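Local coordinates for protein T cell receptor mu chain (Monodelphis domestica, PDB 7L15) that pairs with a T cell receptor gamma chain to form the marsupial gamma-mu T cell receptor and so probably takes part in antigen recognition, at residues 180-183 with 184-188; 97-100 with 101-105. One frame throughout, in Å; residues are numbered along the deposited sequence.

Following the chain from its N terminus, the immunoglobulin V-set domain comes first and holds contact 2, where the 3-10 turn at 97-99 runs directly into strand 101-109 and a tyrosine reaches back to the turn. Contact 1 comes later, in the C1-set domain, where residues 182-186 join strand 175-181 to strand 187-194 in a hairpin. Each closes a short local loop, and the two stand in series, neither nesting nor crossing. Their centres lie about 19 Å apart, yet they touch across the domain boundary: L97 CD1 packs 3.8 Å from P181 CB. The V-domain turn and the C-domain hairpin thus pack against each other.

Contact 1: 180-183 with 184-188; sequences APTA and SGTYS
T182 N meets T186 O at the end of the beta hairpin that joins strand 175-181 to strand 187-194 in the C1-set immunoglobulin domain. A type I turn runs from T182 to G185, closed by a weak bond from G185 N to T182 O. Next to the turn, T182 N donates to T186 O at 2.8 Å, and beyond it the strands pair through both backbone bonds between A180 and S188.

The T182 side chain shows how a single branched residue can knit such a loop together. Its CB lies 3.7 Å from T186 O, the carbonyl oxygen already bonded to T182 N. From there CG2 continues beside the same oxygen to the S188 hydroxyl, 3.9 Å from OG, a group that hydrogen-bonds W189 of the gamma chain. The other branch goes into the turn: chi1 of 78° sets OG1 between the backbone N and the carbonyl carbon, where it shares a hydrogen bond with S184 OG at 2.9 Å. S184 uses the same kind of rotamer to meet it. T186 has its main side-chain partner outside the hairpin, with OG1 hydrogen-bonded to N155 ND2.

On the side away from the T182 branches, the Y187 ring lies obliquely beside the P181 nitrogen, and its CE2 comes within 3.9 Å of P181 CD.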
loop_
_atom_site.group_PDB
_atom_site.type_symbol
_atom_site.label_atom_id
_atom_site.label_comp_id
_atom_site.label_asym_id
_atom_site.label_seq_id
_atom_site.Cartn_x
_atom_site.Cartn_y
_atom_site.Cartn_z
ATOM N N ALA A 180 9.497 -10.355 -5.487
ATOM C CA ALA A 180 9.320 -8.912 -5.630
ATOM C C ALA A 180 10.419 -8.328 -6.498
ATOM O O ALA A 180 11.554 -8.823 -6.484
ATOM C CB ALA A 180 9.324 -8.196 -4.270
ATOM N N PRO A 181 10.119 -7.284 -7.256
ATOM C CA PRO A 181 11.179 -6.555 -7.961
ATOM C C PRO A 181 12.072 -5.801 -6.996
ATOM O O PRO A 181 11.674 -5.459 -5.882
ATOM C CB PRO A 181 10.416 -5.581 -8.870
ATOM C CG PRO A 181 9.011 -5.553 -8.333
ATOM C CD PRO A 181 8.763 -6.873 -7.671
ATOM N N THR A 182 13.304 -5.560 -7.432
ATOM C CA THR A 182 14.241 -4.700 -6.732
ATOM C C THR A 182 14.407 -3.389 -7.510
ATOM O O THR A 182 13.826 -3.195 -8.586
ATOM C CB THR A 182 15.581 -5.416 -6.536
ATOM O OG1 THR A 182 16.314 -5.392 -7.763
ATOM C CG2 THR A 182 15.363 -6.882 -6.099
ATOM N N ALA A 183 15.219 -2.482 -6.958
ATOM C CA ALA A 183 15.455 -1.183 -7.591
ATOM C C ALA A 183 16.304 -1.301 -8.854
ATOM O O ALA A 183 16.198 -0.458 -9.748
ATOM C CB ALA A 183 16.127 -0.233 -6.596
ATOM N N SER A 184 17.140 -2.334 -8.954
ATOM C CA SER A 184 17.982 -2.549 -10.124
ATOM C C SER A 184 17.243 -3.162 -11.303
ATOM O O SER A 184 17.891 -3.505 -12.291
ATOM C CB SER A 184 19.148 -3.456 -9.766
ATOM O OG SER A 184 18.644 -4.681 -9.280
ATOM N N GLY A 185 15.929 -3.348 -11.231
ATOM C CA GLY A 185 15.247 -3.954 -12.353
ATOM C C GLY A 185 15.309 -5.457 -12.407
ATOM O O GLY A 185 14.873 -6.038 -13.407
ATOM N N THR A 186 15.828 -6.110 -11.375
ATOM C CA THR A 186 15.791 -7.566 -11.287
ATOM C C THR A 186 14.802 -7.996 -10.201
ATOM O O THR A 186 14.202 -7.175 -9.502
ATOM C CB THR A 186 17.192 -8.119 -11.024
ATOM O OG1 THR A 186 17.645 -7.674 -9.742
ATOM C CG2 THR A 186 18.163 -7.603 -12.092
ATOM N N TYR A 187 14.612 -9.298 -10.077
ATOM C CA TYR A 187 13.753 -9.856 -9.053
ATOM C C TYR A 187 14.589 -10.591 -8.021
ATOM O O TYR A 187 15.678 -11.087 -8.314
ATOM C CB TYR A 187 12.721 -10.822 -9.653
ATOM C CG TYR A 187 11.733 -10.118 -10.549
ATOM C CD1 TYR A 187 12.028 -9.861 -11.898
ATOM C CD2 TYR A 187 10.527 -9.692 -10.050
ATOM C CE1 TYR A 187 11.118 -9.228 -12.705
ATOM C CE2 TYR A 187 9.610 -9.044 -10.851
ATOM C CZ TYR A 187 9.906 -8.818 -12.172
ATOM O OH TYR A 187 8.983 -8.174 -12.955
ATOM N N SER A 188 14.062 -10.647 -6.806
ATOM C CA SER A 188 14.577 -11.522 -5.776
ATOM C C SER A 188 13.363 -12.141 -5.090
ATOM O O SER A 188 12.226 -11.708 -5.279
ATOM C CB SER A 188 15.524 -10.772 -4.811
ATOM O OG SER A 188 14.815 -10.041 -3.831
#

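Contact 2: 97-100 with 101-105; sequences LRDS and GQYHC
A tyrosine corner in the immunoglobulin V-set domain brings Y103 of strand 101-109 back to D99, the last residue of the 3-10 turn that leads into the strand. The tyrosine hydroxyl donates to the backbone carbonyl of D99, with OH and O only 2.5 Å apart, a very short bond. D99 O sits at the edge of the ring and in its plane, also 3.2 Å from Y103 CE1. With chi1 at -75°, Y103 CG lies beside its own backbone N, and from there the ring extends back along the chain to the turn.

The aspartate meets the hydroxyl a second time. D99 CB lies 3.5 Å from Y103 OH, while a water donates to D99 OD1 at 2.6 Å and to the tyrosine OH at 3.1 Å, so the phenol accepts one bond as it gives another. The carboxylate itself is largely committed to other partners: OD1 forms a salt bridge with R76, and OD2 accepts from G96 N, which would probably hold it as an anion. Next in the chain, S100 OG accepts a hydrogen bond from V128 N and reaches back weakly to L97 O.

Around the ring, L32, L34, L90 and I92 supply an apolar lining. A tyrosine two residues before the disulfide cysteine, here C105 bonded to C36, that returns its hydroxyl to the backbone of an aspartate four residues earlier is the tyrosine corner typical of immunoglobulin variable domains.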
loop_
_atom_site.group_PDB
_atom_site.type_symbol
_atom_site.label_atom_id
_atom_site.label_comp_id
_atom_site.label_asym_id
_atom_site.label_seq_id
_atom_site.Cartn_x
_atom_site.Cartn_y
_atom_site.Cartn_z
ATOM N N LEU A 97 8.713 1.871 -10.557
ATOM C CA LEU A 97 7.881 0.970 -9.763
ATOM C C LEU A 97 6.952 1.721 -8.822
ATOM O O LEU A 97 5.836 1.258 -8.554
ATOM C CB LEU A 97 8.765 0.023 -8.958
ATOM C CG LEU A 97 9.739 -0.801 -9.802
ATOM C CD1 LEU A 97 10.512 -1.749 -8.901
ATOM C CD2 LEU A 97 9.031 -1.562 -10.931
ATOM N N ARG A 98 7.391 2.871 -8.301
ATOM C CA ARG A 98 6.546 3.625 -7.382
ATOM C C ARG A 98 5.334 4.244 -8.063
ATOM O O ARG A 98 4.422 4.689 -7.364
ATOM C CB ARG A 98 7.365 4.715 -6.682
ATOM C CG ARG A 98 8.049 4.265 -5.381
ATOM C CD ARG A 98 9.574 4.404 -5.454
ATOM N NE ARG A 98 10.008 5.641 -6.112
ATOM C CZ ARG A 98 11.254 5.880 -6.520
ATOM N NH1 ARG A 98 11.551 7.032 -7.111
ATOM N NH2 ARG A 98 12.204 4.969 -6.344
ATOM N N ASP A 99 5.277 4.272 -9.398
ATOM C CA ASP A 99 4.119 4.858 -10.066
ATOM C C ASP A 99 2.947 3.894 -10.226
ATOM O O ASP A 99 1.926 4.307 -10.786
ATOM C CB ASP A 99 4.529 5.389 -11.435
ATOM C CG ASP A 99 5.571 6.492 -11.334
ATOM O OD1 ASP A 99 5.302 7.495 -10.628
ATOM O OD2 ASP A 99 6.662 6.337 -11.918
ATOM N N SER A 100 3.073 2.638 -9.778
ATOM C CA SER A 100 1.983 1.670 -9.869
ATOM C C SER A 100 0.823 2.048 -8.950
ATOM O O SER A 100 1.010 2.579 -7.860
ATOM C CB SER A 100 2.469 0.264 -9.491
ATOM O OG SER A 100 3.443 -0.206 -10.407
ATOM N N GLY A 101 -0.382 1.753 -9.393
ATOM C CA GLY A 101 -1.545 1.988 -8.572
ATOM C C GLY A 101 -2.757 2.289 -9.437
ATOM O O GLY A 101 -2.774 2.020 -10.635
ATOM N N GLN A 102 -3.777 2.834 -8.788
ATOM C CA GLN A 102 -5.036 3.152 -9.437
ATOM C C GLN A 102 -5.099 4.660 -9.663
ATOM O O GLN A 102 -5.148 5.433 -8.701
ATOM C CB GLN A 102 -6.211 2.689 -8.583
ATOM C CG GLN A 102 -7.544 2.806 -9.290
ATOM C CD GLN A 102 -7.849 1.590 -10.149
ATOM O OE1 GLN A 102 -7.053 0.643 -10.212
ATOM N NE2 GLN A 102 -9.018 1.598 -10.797
ATOM N N TYR A 103 -5.126 5.070 -10.924
ATOM C CA TYR A 103 -5.167 6.485 -11.279
ATOM C C TYR A 103 -6.613 6.953 -11.437
ATOM O O TYR A 103 -7.362 6.417 -12.258
ATOM C CB TYR A 103 -4.369 6.719 -12.560
ATOM C CG TYR A 103 -2.879 6.681 -12.322
ATOM C CD1 TYR A 103 -2.214 5.472 -12.188
ATOM C CD2 TYR A 103 -2.141 7.863 -12.190
ATOM C CE1 TYR A 103 -0.858 5.431 -11.944
ATOM C CE2 TYR A 103 -0.776 7.833 -11.940
ATOM C CZ TYR A 103 -0.144 6.614 -11.816
ATOM O OH TYR A 103 1.206 6.554 -11.567
ATOM N N HIS A 104 -6.991 7.968 -10.670
ATOM C CA HIS A 104 -8.340 8.510 -10.666
ATOM C C HIS A 104 -8.336 9.929 -11.210
ATOM O O HIS A 104 -7.492 10.744 -10.835
ATOM C CB HIS A 104 -8.933 8.509 -9.255
ATOM C CG HIS A 104 -9.203 7.143 -8.719
ATOM N ND1 HIS A 104 -10.443 6.548 -8.790
ATOM C CD2 HIS A 104 -8.386 6.239 -8.124
ATOM C CE1 HIS A 104 -10.386 5.351 -8.236
ATOM N NE2 HIS A 104 -9.151 5.138 -7.823
ATOM N N CYS A 105 -9.259 10.193 -12.122
ATOM C CA CYS A 105 -9.680 11.540 -12.461
ATOM C C CYS A 105 -10.598 12.082 -11.361
ATOM O O CYS A 105 -11.430 11.351 -10.816
ATOM C CB CYS A 105 -10.407 11.466 -13.801
ATOM S SG CYS A 105 -10.955 12.934 -14.668
HETATM O O HOH W 1 3.057 8.604 -10.135
#